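Local structure of uncharacterized conserved protein (Staphylococcus epidermidis, 3FRM) at residues 149-152 with 153-157; 181-185 with 186-190; 127-130 with 131-135; 103-106 with 107-111. The protein is of unknown function but belongs to the acetyltransferase clan, and its C-terminal half is probably a GNAT-type domain. One frame throughout, in Å; residues are numbered along the deposited sequence.

Along the chain the contacts come in the order interaction 4, interaction 3, interaction 1, interaction 2. Interaction 3 lies on helix 129-136 and interaction 1 on helix 145-158, their centres about 12 Å apart, and they touch where Ile-155 meets the ring of Tyr-132 and Tyr-156 meets Leu-133. The other two belong to the mixed central sheet, interaction 4 at the end of strand 96-105 and interaction 2 on the hairpin 174-183/188-195, also about 12 Å between centres but without touching. The centres of interactions 1 and 4 are about 30 Å apart. All four are local contacts, falling on two helices that pack together and on the sheet of what is probably a GNAT-like fold.

Interaction 1. Residues 149-152 with 153-157; sequences NMVK and QHIYS
With chi1 at -51°, Ile-155 carries CG1 beside its own backbone N and anti to its carbonyl carbon, which turns CG1 back over the preceding turn, to 3.2 Å from Val-151 O. This is the i to i+4 relation of an alpha-helix, here helix 145-158. The extended chi2 (-177°) leaves CD1 of Ile-155 alongside CG1 of Val-151, 4.3 Å away, a loose apolar touch. Val-151 O also accepts the N-H of Ile-155 in a nearly linear bond (174° at the hydrogen).

His-154 and Tyr-156 take the other common helical setting, with CG anti to the backbone N, so that their rings lead away from the preceding turn and CB alone touches it. The backbone rungs continue on both sides: Gln-153 N bonds to Asn-149 O at 3.0 Å and His-154 N to Met-150 O, the latter from above the carbonyl plane. Helix 129-136 packs on this helix, Tyr-136 reaching Val-151 and Lys-152, whereas Gln-153 is exposed. The last of the four bonds between 149-152 and 153-157 runs 2.9 Å from Tyr-156 N to Lys-152 O. Tyr-156 CB lies 3.4 Å from Lys-152 O.

Interaction 2. Residues 181-185 with 186-190; sequences IIMTD and KTIEI
Ile-181 and Ile-190 meet through their CG2 methyls, 3.5 Å apart, as their side chains cross at a slant on one face of an antiparallel pair. On the same face Met-183, a selenomethionine, lies beside Ile-188 and points the same way, CG of the former 3.7 Å from CD1 of the latter. That CD1 is reached because CG1 of Ile-188 stands anti to its backbone N (chi1 173°). Helix 204-216 covers Ile-188 and Ile-190.

The other face carries Ile-182 alongside the extended Glu-189, whose OE1 bonds to the backbone N of Tyr-13. Between the faces, Ile-182 and Glu-189 form a hydrogen-bonded pair: Ile-182 N gives to Glu-189 O at 2.8 Å and Glu-189 N returns the bond to Ile-182 O.

Toward the turn the contact becomes polar. Thr-187 O takes two bonds from Thr-184, one from N nearly in line with the carbonyl and one from OG1, 2.8 Å away and above the carbonyl plane. Thr-187 OG1 in turn donates to Thr-184 OG1, so each hydroxyl is fixed in rotation. Lys-186, at the turn, forms a salt bridge with Asp-11. The whole is a beta hairpin closed by a two-residue turn, consistent with the antiparallel central strands of the GNAT fold.

Interaction 3. Residues 127-130 with 131-135; sequences NNIN and DYLHV
Apolar contact is made chiefly by Ile-129, whose CD1 approaches Tyr-132 CD2 obliquely at 4.0 Å. It gets there because CG1 lies anti to the backbone N (chi1 -176°) and chi2 of 48° then bends the terminal methyl across toward the Tyr-132 ring. The same methyl lies 4.4 Å from CG of Leu-133, and Leu-133 CD2 sits at the edge of the tyrosine ring, in its plane. Tyr-156, from helix 145-158, and Tyr-159, a ligand of the bound sodium, pack against Ile-129 from outside.

Backbone bonds form the second group. Asn-128 O receives Asp-131 N at 2.8 Å, from well above the carbonyl plane, and Tyr-132 N in a longer, weak bond. Regular rungs follow, Leu-133 N to Ile-129 O (3.1 Å) and His-134 N to Asn-130 O (2.9 Å).

Polar side chains look elsewhere. Asn-128 occupies the N-cap position, yet its amide makes no capping bond; OD1 instead accepts from Ser-125 N, while ND2 donates to Gln-122 OE1 and Leu-123 O. Asp-131 rests CB against Asn-128 O and bonds through OD1 to the hydroxyl of Tyr-170, and Tyr-132 OH pairs with Asp-180 OD2. These last two bonds tie helix 129-136 to strands 165-171 and 174-183, consistent with the first helix of a GNAT-like domain, which here follows strand 120-123 and lies on the sheet.

Interaction 4. Residues 103-106 with 107-111; sequences YVIE and AKALK
The carbonyl oxygen of Ala-107, one residue beyond Glu-106, is gripped by two backbone N-H groups within the helix itself, Leu-110 N at 2.8 Å and Lys-111 N at 3.0 Å. The bond that crosses from 107-111 to 103-106 is a weak one from Ala-109 N to Glu-106 O, three residues back, 3.1 Å long and bent to 135° at the hydrogen. These bonds belong to the first turn of the helix, at a strand-to-helix junction where strand 96-105 of the central sheet is followed by the short helix 107-111. The two axes diverge by 78°, so the helix turns nearly square to the strand.

The inside of the junction is apolar and belongs to Ile-105. Its CG1 stands anti to the backbone N (chi1 -161°) and chi2 is extended, which carries CD1 forward to the methyl of Ala-109, 3.5 Å from CB. CD1 also meets CD1 of Leu-110, at 3.6 Å, so the isoleucine tip fits between two successive helix residues. Both methyls of Leu-110 face Ile-105, the two side chains lying across each other at a slant.

Outside the junction, Ile-105 is tied by backbone bonds to Val-221, and Leu-110 rests on that same valine and on Gln-209 of helix 204-216. Ala-107 packs on Ala-216, so the first turn of the helix sits against that longer helix. Farther back on the strand, Tyr-103 touches Leu-236 of the second subunit. In the junction itself, the nearest approach of Leu-110 is its CD2, 3.4 Å from Ile-105 CG2.

Interaction 1. Residues 149-152 with 153-157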
loop_
_atom_site.group_PDB
_atom_site.type_symbol
_atom_site.label_atom_id
_atom_site.label_comp_id
_atom_site.label_asym_id
_atom_site.label_seq_id
_atom_site.Cartn_x
_atom_site.Cartn_y
_atom_site.Cartn_z
ATOM N N ASN A 149 -23.324 6.338 -2.611
ATOM C CA ASN A 149 -24.511 6.564 -3.429
ATOM C C ASN A 149 -24.615 7.959 -4.012
ATOM O O ASN A 149 -25.057 8.116 -5.153
ATOM C CB ASN A 149 -25.801 6.209 -2.704
ATOM C CG ASN A 149 -26.098 4.715 -2.728
ATOM O OD1 ASN A 149 -25.522 3.955 -3.560
ATOM N ND2 ASN A 149 -26.960 4.257 -1.781
HETATM N N MSE A 150 -24.199 8.968 -3.244
HETATM C CA MSE A 150 -24.271 10.338 -3.745
HETATM C C MSE A 150 -23.161 10.573 -4.772
HETATM O O MSE A 150 -23.313 11.388 -5.660
HETATM C CB MSE A 150 -24.420 11.433 -2.646
HETATM C CG MSE A 150 -23.196 12.145 -2.096
HETATM SE SE MSE A 150 -21.738 13.061 -3.183
HETATM C CE MSE A 150 -20.301 12.809 -1.863
ATOM N N VAL A 151 -22.068 9.833 -4.683
ATOM C CA VAL A 151 -21.068 9.912 -5.729
ATOM C C VAL A 151 -21.600 9.221 -6.993
ATOM O O VAL A 151 -21.393 9.720 -8.082
ATOM C CB VAL A 151 -19.702 9.365 -5.275
ATOM C CG1 VAL A 151 -18.767 9.185 -6.457
ATOM C CG2 VAL A 151 -19.070 10.326 -4.240
ATOM N N LYS A 152 -22.328 8.114 -6.840
ATOM C CA LYS A 152 -22.983 7.459 -7.967
ATOM C C LYS A 152 -23.904 8.386 -8.717
ATOM O O LYS A 152 -23.805 8.535 -9.916
ATOM C CB LYS A 152 -23.784 6.252 -7.511
ATOM C CG LYS A 152 -23.027 4.923 -7.635
ATOM C CD LYS A 152 -23.870 3.761 -7.103
ATOM C CE LYS A 152 -25.082 3.467 -7.982
ATOM N NZ LYS A 152 -26.240 2.836 -7.252
ATOM N N GLN A 153 -24.793 9.034 -7.996
ATOM C CA GLN A 153 -25.716 9.998 -8.575
ATOM C C GLN A 153 -24.970 11.101 -9.333
ATOM O O GLN A 153 -25.355 11.519 -10.385
ATOM C CB GLN A 153 -26.609 10.600 -7.463
ATOM C CG GLN A 153 -27.954 9.893 -7.317
ATOM C CD GLN A 153 -28.976 10.371 -8.361
ATOM O OE1 GLN A 153 -28.657 10.482 -9.557
ATOM N NE2 GLN A 153 -30.203 10.683 -7.908
ATOM N N HIS A 154 -23.881 11.561 -8.788
ATOM C CA HIS A 154 -23.107 12.615 -9.438
ATOM C C HIS A 154 -22.527 12.187 -10.803
ATOM O O HIS A 154 -22.736 12.870 -11.800
ATOM C CB HIS A 154 -22.054 13.107 -8.458
ATOM C CG HIS A 154 -21.146 14.160 -9.009
ATOM N ND1 HIS A 154 -21.612 15.342 -9.553
ATOM C CD2 HIS A 154 -19.793 14.226 -9.059
ATOM C CE1 HIS A 154 -20.585 16.088 -9.923
ATOM N NE2 HIS A 154 -19.471 15.435 -9.633
ATOM N N ILE A 155 -21.852 11.040 -10.844
ATOM C CA ILE A 155 -21.359 10.441 -12.091
ATOM C C ILE A 155 -22.477 10.178 -13.111
ATOM O O ILE A 155 -22.346 10.445 -14.341
ATOM C CB ILE A 155 -20.685 9.084 -11.833
ATOM C CG1 ILE A 155 -19.642 9.191 -10.738
ATOM C CG2 ILE A 155 -20.078 8.515 -13.124
ATOM C CD1 ILE A 155 -18.915 7.871 -10.513
ATOM N N TYR A 156 -23.573 9.635 -12.603
ATOM C CA TYR A 156 -24.700 9.290 -13.460
ATOM C C TYR A 156 -25.356 10.518 -14.065
ATOM O O TYR A 156 -26.177 10.394 -14.940
ATOM C CB TYR A 156 -25.750 8.492 -12.680
ATOM C CG TYR A 156 -26.950 8.130 -13.514
ATOM C CD1 TYR A 156 -26.839 7.204 -14.544
ATOM C CD2 TYR A 156 -28.219 8.717 -13.276
ATOM C CE1 TYR A 156 -27.967 6.836 -15.333
ATOM C CE2 TYR A 156 -29.355 8.356 -14.056
ATOM C CZ TYR A 156 -29.206 7.429 -15.080
ATOM O OH TYR A 156 -30.265 7.075 -15.872
ATOM N N SER A 157 -25.056 11.714 -13.587
ATOM C CA SER A 157 -25.737 12.852 -14.187
ATOM C C SER A 157 -24.748 13.847 -14.749
ATOM O O SER A 157 -25.143 14.890 -15.248
ATOM C CB SER A 157 -26.642 13.533 -13.159
ATOM O OG SER A 157 -25.850 14.389 -12.377
#

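Interaction 2. Residues 181-185 with 186-190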
loop_
_atom_site.group_PDB
_atom_site.type_symbol
_atom_site.label_atom_id
_atom_site.label_comp_id
_atom_site.label_asym_id
_atom_site.label_seq_id
_atom_site.Cartn_x
_atom_site.Cartn_y
_atom_site.Cartn_z
ATOM N N ILE A 181 -10.438 8.377 -17.298
ATOM C CA ILE A 181 -9.290 8.970 -17.912
ATOM C C ILE A 181 -9.550 10.423 -18.182
ATOM O O ILE A 181 -10.611 10.800 -18.670
ATOM C CB ILE A 181 -8.811 8.240 -19.223
ATOM C CG1 ILE A 181 -9.972 7.955 -20.151
ATOM C CG2 ILE A 181 -8.148 6.931 -18.883
ATOM C CD1 ILE A 181 -10.660 6.595 -19.915
ATOM N N ILE A 182 -8.532 11.208 -17.855
ATOM C CA ILE A 182 -8.521 12.637 -18.018
ATOM C C ILE A 182 -7.363 12.909 -18.952
ATOM O O ILE A 182 -6.182 12.650 -18.618
ATOM C CB ILE A 182 -8.280 13.380 -16.674
ATOM C CG1 ILE A 182 -9.377 13.086 -15.667
ATOM C CG2 ILE A 182 -8.165 14.884 -16.870
ATOM C CD1 ILE A 182 -8.893 12.146 -14.561
HETATM N N MSE A 183 -7.698 13.453 -20.114
HETATM C CA MSE A 183 -6.703 13.673 -21.143
HETATM C C MSE A 183 -6.328 15.125 -21.311
HETATM O O MSE A 183 -7.163 15.996 -21.214
HETATM C CB MSE A 183 -7.213 13.130 -22.446
HETATM C CG MSE A 183 -7.794 11.780 -22.237
HETATM SE SE MSE A 183 -8.567 11.176 -23.889
HETATM C CE MSE A 183 -10.221 12.283 -23.873
ATOM N N THR A 184 -5.059 15.373 -21.568
ATOM C CA THR A 184 -4.600 16.701 -21.793
ATOM C C THR A 184 -3.675 16.513 -22.955
ATOM O O THR A 184 -3.530 15.416 -23.472
ATOM C CB THR A 184 -3.836 17.257 -20.559
ATOM O OG1 THR A 184 -2.998 16.236 -20.007
ATOM C CG2 THR A 184 -4.792 17.707 -19.448
ATOM N N ASP A 185 -3.056 17.588 -23.381
ATOM C CA ASP A 185 -2.093 17.513 -24.439
ATOM C C ASP A 185 -0.868 16.802 -23.922
ATOM O O ASP A 185 -0.338 15.924 -24.590
ATOM C CB ASP A 185 -1.718 18.913 -24.890
ATOM C CG ASP A 185 -2.887 19.648 -25.475
ATOM O OD1 ASP A 185 -3.361 20.630 -24.837
ATOM O OD2 ASP A 185 -3.374 19.215 -26.544
ATOM N N LYS A 186 -0.433 17.168 -22.726
ATOM C CA LYS A 186 0.834 16.705 -22.190
ATOM C C LYS A 186 0.717 15.296 -21.623
ATOM O O LYS A 186 1.582 14.460 -21.841
ATOM C CB LYS A 186 1.260 17.640 -21.059
ATOM C CG LYS A 186 2.743 18.041 -21.055
ATOM C CD LYS A 186 3.351 17.964 -19.617
ATOM C CE LYS A 186 2.645 18.875 -18.601
ATOM N NZ LYS A 186 3.459 19.088 -17.355
ATOM N N THR A 187 -0.358 15.021 -20.888
ATOM C CA THR A 187 -0.434 13.751 -20.199
ATOM C C THR A 187 -1.779 13.046 -20.333
ATOM O O THR A 187 -2.768 13.604 -20.799
ATOM C CB THR A 187 -0.278 13.949 -18.692
ATOM O OG1 THR A 187 -1.282 14.866 -18.260
ATOM C CG2 THR A 187 1.067 14.486 -18.305
ATOM N N ILE A 188 -1.816 11.827 -19.835
ATOM C CA ILE A 188 -3.072 11.228 -19.518
ATOM C C ILE A 188 -3.112 10.675 -18.089
ATOM O O ILE A 188 -2.188 10.000 -17.615
ATOM C CB ILE A 188 -3.463 10.254 -20.621
ATOM C CG1 ILE A 188 -4.695 9.443 -20.296
ATOM C CG2 ILE A 188 -2.288 9.387 -21.041
ATOM C CD1 ILE A 188 -5.336 9.075 -21.628
ATOM N N GLU A 189 -4.193 10.996 -17.384
ATOM C CA GLU A 189 -4.322 10.589 -16.023
ATOM C C GLU A 189 -5.436 9.595 -15.894
ATOM O O GLU A 189 -6.506 9.769 -16.478
ATOM C CB GLU A 189 -4.585 11.787 -15.142
ATOM C CG GLU A 189 -4.510 11.492 -13.676
ATOM C CD GLU A 189 -5.252 12.560 -12.877
ATOM O OE1 GLU A 189 -5.146 13.743 -13.285
ATOM O OE2 GLU A 189 -5.949 12.231 -11.866
ATOM N N ILE A 190 -5.151 8.520 -15.169
ATOM C CA ILE A 190 -6.171 7.585 -14.796
ATOM C C ILE A 190 -6.604 7.828 -13.347
ATOM O O ILE A 190 -5.887 8.429 -12.552
ATOM C CB ILE A 190 -5.829 6.101 -15.124
ATOM C CG1 ILE A 190 -4.515 5.646 -14.536
ATOM C CG2 ILE A 190 -5.678 5.892 -16.639
ATOM C CD1 ILE A 190 -4.399 4.125 -14.398
#

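Interaction 3. Residues 127-130 with 131-135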
loop_
_atom_site.group_PDB
_atom_site.type_symbol
_atom_site.label_atom_id
_atom_site.label_comp_id
_atom_site.label_asym_id
_atom_site.label_seq_id
_atom_site.Cartn_x
_atom_site.Cartn_y
_atom_site.Cartn_z
ATOM N N ASN A 127 -25.522 3.903 -23.049
ATOM C CA ASN A 127 -25.852 2.529 -23.377
ATOM C C ASN A 127 -25.310 1.541 -22.395
ATOM O O ASN A 127 -25.892 0.498 -22.144
ATOM C CB ASN A 127 -25.325 2.184 -24.764
ATOM C CG ASN A 127 -26.178 2.778 -25.878
ATOM O OD1 ASN A 127 -27.153 3.518 -25.630
ATOM N ND2 ASN A 127 -25.824 2.450 -27.113
ATOM N N ASN A 128 -24.168 1.864 -21.838
ATOM C CA ASN A 128 -23.553 0.957 -20.908
ATOM C C ASN A 128 -23.259 1.591 -19.574
ATOM O O ASN A 128 -22.728 0.916 -18.721
ATOM C CB ASN A 128 -22.293 0.303 -21.511
ATOM C CG ASN A 128 -21.239 1.314 -21.893
ATOM O OD1 ASN A 128 -21.284 2.488 -21.510
ATOM N ND2 ASN A 128 -20.298 0.874 -22.658
ATOM N N ILE A 129 -23.656 2.849 -19.363
ATOM C CA ILE A 129 -23.343 3.574 -18.100
ATOM C C ILE A 129 -23.667 2.826 -16.812
ATOM O O ILE A 129 -22.973 3.025 -15.773
ATOM C CB ILE A 129 -24.006 4.992 -18.027
ATOM C CG1 ILE A 129 -23.591 5.747 -16.760
ATOM C CG2 ILE A 129 -25.514 4.903 -18.003
ATOM C CD1 ILE A 129 -22.034 5.745 -16.464
ATOM N N ASN A 130 -24.749 2.046 -16.840
ATOM C CA ASN A 130 -25.189 1.264 -15.684
ATOM C C ASN A 130 -24.231 0.095 -15.379
ATOM O O ASN A 130 -24.098 -0.303 -14.209
ATOM C CB ASN A 130 -26.621 0.741 -15.831
ATOM C CG ASN A 130 -27.694 1.785 -15.450
ATOM O OD1 ASN A 130 -28.551 2.087 -16.265
ATOM N ND2 ASN A 130 -27.643 2.340 -14.223
ATOM N N ASP A 131 -23.578 -0.458 -16.407
ATOM C CA ASP A 131 -22.573 -1.460 -16.186
ATOM C C ASP A 131 -21.375 -0.841 -15.499
ATOM O O ASP A 131 -20.715 -1.492 -14.710
ATOM C CB ASP A 131 -22.084 -2.081 -17.516
ATOM C CG ASP A 131 -23.125 -2.973 -18.165
ATOM O OD1 ASP A 131 -23.051 -3.098 -19.408
ATOM O OD2 ASP A 131 -24.004 -3.539 -17.461
ATOM N N TYR A 132 -21.053 0.400 -15.836
ATOM C CA TYR A 132 -19.943 1.064 -15.203
ATOM C C TYR A 132 -20.281 1.199 -13.697
ATOM O O TYR A 132 -19.519 0.789 -12.822
ATOM C CB TYR A 132 -19.684 2.414 -15.893
ATOM C CG TYR A 132 -18.757 3.325 -15.148
ATOM C CD1 TYR A 132 -17.425 3.406 -15.501
ATOM C CD2 TYR A 132 -19.224 4.148 -14.089
ATOM C CE1 TYR A 132 -16.544 4.242 -14.838
ATOM C CE2 TYR A 132 -18.318 5.035 -13.372
ATOM C CZ TYR A 132 -16.962 5.043 -13.778
ATOM O OH TYR A 132 -15.999 5.835 -13.155
ATOM N N LEU A 133 -21.461 1.711 -13.409
ATOM C CA LEU A 133 -21.846 1.947 -12.005
ATOM C C LEU A 133 -21.976 0.662 -11.224
ATOM O O LEU A 133 -21.661 0.600 -10.033
ATOM C CB LEU A 133 -23.130 2.719 -11.938
ATOM C CG LEU A 133 -22.968 4.118 -12.496
ATOM C CD1 LEU A 133 -24.388 4.711 -12.547
ATOM C CD2 LEU A 133 -21.996 4.937 -11.610
ATOM N N HIS A 134 -22.374 -0.377 -11.928
ATOM C CA HIS A 134 -22.426 -1.680 -11.343
ATOM C C HIS A 134 -21.089 -2.134 -10.771
ATOM O O HIS A 134 -21.040 -2.697 -9.678
ATOM C CB HIS A 134 -22.912 -2.687 -12.374
ATOM C CG HIS A 134 -22.948 -4.077 -11.847
ATOM N ND1 HIS A 134 -21.963 -5.003 -12.129
ATOM C CD2 HIS A 134 -23.811 -4.681 -10.997
ATOM C CE1 HIS A 134 -22.234 -6.130 -11.497
ATOM N NE2 HIS A 134 -23.353 -5.961 -10.806
ATOM N N VAL A 135 -20.004 -1.895 -11.497
ATOM C CA VAL A 135 -18.699 -2.284 -11.000
ATOM C C VAL A 135 -18.326 -1.355 -9.843
ATOM O O VAL A 135 -17.815 -1.768 -8.784
ATOM C CB VAL A 135 -17.632 -2.182 -12.107
ATOM C CG1 VAL A 135 -16.209 -2.430 -11.507
ATOM C CG2 VAL A 135 -17.965 -3.121 -13.275
#

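Interaction 4. Residues 103-106 with 107-111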
loop_
_atom_site.group_PDB
_atom_site.type_symbol
_atom_site.label_atom_id
_atom_site.label_comp_id
_atom_site.label_asym_id
_atom_site.label_seq_id
_atom_site.Cartn_x
_atom_site.Cartn_y
_atom_site.Cartn_z
ATOM N N TYR A 103 2.303 8.442 -9.066
ATOM C CA TYR A 103 2.950 7.435 -9.958
ATOM C C TYR A 103 2.948 7.822 -11.415
ATOM O O TYR A 103 1.990 8.391 -11.933
ATOM C CB TYR A 103 2.322 6.037 -9.790
ATOM C CG TYR A 103 2.561 5.492 -8.412
ATOM C CD1 TYR A 103 3.756 4.873 -8.086
ATOM C CD2 TYR A 103 1.651 5.721 -7.387
ATOM C CE1 TYR A 103 4.006 4.419 -6.807
ATOM C CE2 TYR A 103 1.880 5.257 -6.102
ATOM C CZ TYR A 103 3.056 4.595 -5.824
ATOM O OH TYR A 103 3.310 4.149 -4.533
ATOM N N VAL A 104 4.032 7.482 -12.100
ATOM C CA VAL A 104 4.163 7.885 -13.481
ATOM C C VAL A 104 4.641 6.713 -14.309
ATOM O O VAL A 104 5.383 5.887 -13.807
ATOM C CB VAL A 104 5.147 9.073 -13.579
ATOM C CG1 VAL A 104 6.602 8.583 -13.567
ATOM C CG2 VAL A 104 4.938 9.826 -14.853
ATOM N N ILE A 105 4.232 6.642 -15.576
ATOM C CA ILE A 105 4.752 5.646 -16.491
ATOM C C ILE A 105 4.738 6.150 -17.950
ATOM O O ILE A 105 3.939 7.013 -18.291
ATOM C CB ILE A 105 4.022 4.303 -16.345
ATOM C CG1 ILE A 105 4.909 3.202 -16.973
ATOM C CG2 ILE A 105 2.644 4.386 -16.984
ATOM C CD1 ILE A 105 4.398 1.738 -16.888
ATOM N N GLU A 106 5.651 5.652 -18.794
ATOM C CA GLU A 106 5.619 5.952 -20.273
ATOM C C GLU A 106 4.579 5.087 -20.934
ATOM O O GLU A 106 4.468 3.937 -20.546
ATOM C CB GLU A 106 6.993 5.732 -20.976
ATOM C CG GLU A 106 8.173 5.682 -20.001
ATOM C CD GLU A 106 9.432 6.537 -20.351
ATOM O OE1 GLU A 106 9.746 7.470 -19.548
ATOM O OE2 GLU A 106 10.158 6.256 -21.367
ATOM N N ALA A 107 3.820 5.622 -21.904
ATOM C CA ALA A 107 2.756 4.867 -22.622
ATOM C C ALA A 107 3.176 3.499 -23.102
ATOM O O ALA A 107 2.504 2.509 -22.839
ATOM C CB ALA A 107 2.197 5.669 -23.810
ATOM N N LYS A 108 4.299 3.452 -23.823
ATOM C CA LYS A 108 4.769 2.224 -24.446
ATOM C C LYS A 108 4.837 1.093 -23.401
ATOM O O LYS A 108 4.529 -0.060 -23.697
ATOM C CB LYS A 108 6.136 2.475 -25.138
ATOM C CG LYS A 108 7.159 1.372 -24.995
ATOM C CD LYS A 108 8.334 1.555 -26.007
ATOM C CE LYS A 108 8.813 0.231 -26.603
ATOM N NZ LYS A 108 9.990 0.549 -27.383
ATOM N N ALA A 109 5.219 1.430 -22.175
ATOM C CA ALA A 109 5.386 0.422 -21.133
ATOM C C ALA A 109 4.042 -0.242 -20.812
ATOM O O ALA A 109 4.000 -1.411 -20.477
ATOM C CB ALA A 109 6.030 1.022 -19.882
ATOM N N LEU A 110 2.953 0.501 -20.939
ATOM C CA LEU A 110 1.605 -0.037 -20.745
ATOM C C LEU A 110 1.097 -0.745 -22.017
ATOM O O LEU A 110 0.305 -1.699 -21.934
ATOM C CB LEU A 110 0.649 1.101 -20.385
ATOM C CG LEU A 110 0.206 1.477 -18.961
ATOM C CD1 LEU A 110 0.996 0.906 -17.788
ATOM C CD2 LEU A 110 0.091 2.989 -18.831
ATOM N N LYS A 111 1.508 -0.273 -23.191
ATOM C CA LYS A 111 1.122 -0.928 -24.446
ATOM C C LYS A 111 1.619 -2.377 -24.405
ATOM O O LYS A 111 0.905 -3.332 -24.690
ATOM C CB LYS A 111 1.800 -0.235 -25.642
ATOM C CG LYS A 111 1.331 1.174 -25.951
ATOM C CD LYS A 111 2.020 1.753 -27.221
ATOM C CE LYS A 111 1.785 3.275 -27.226
ATOM N NZ LYS A 111 2.227 3.915 -28.491
#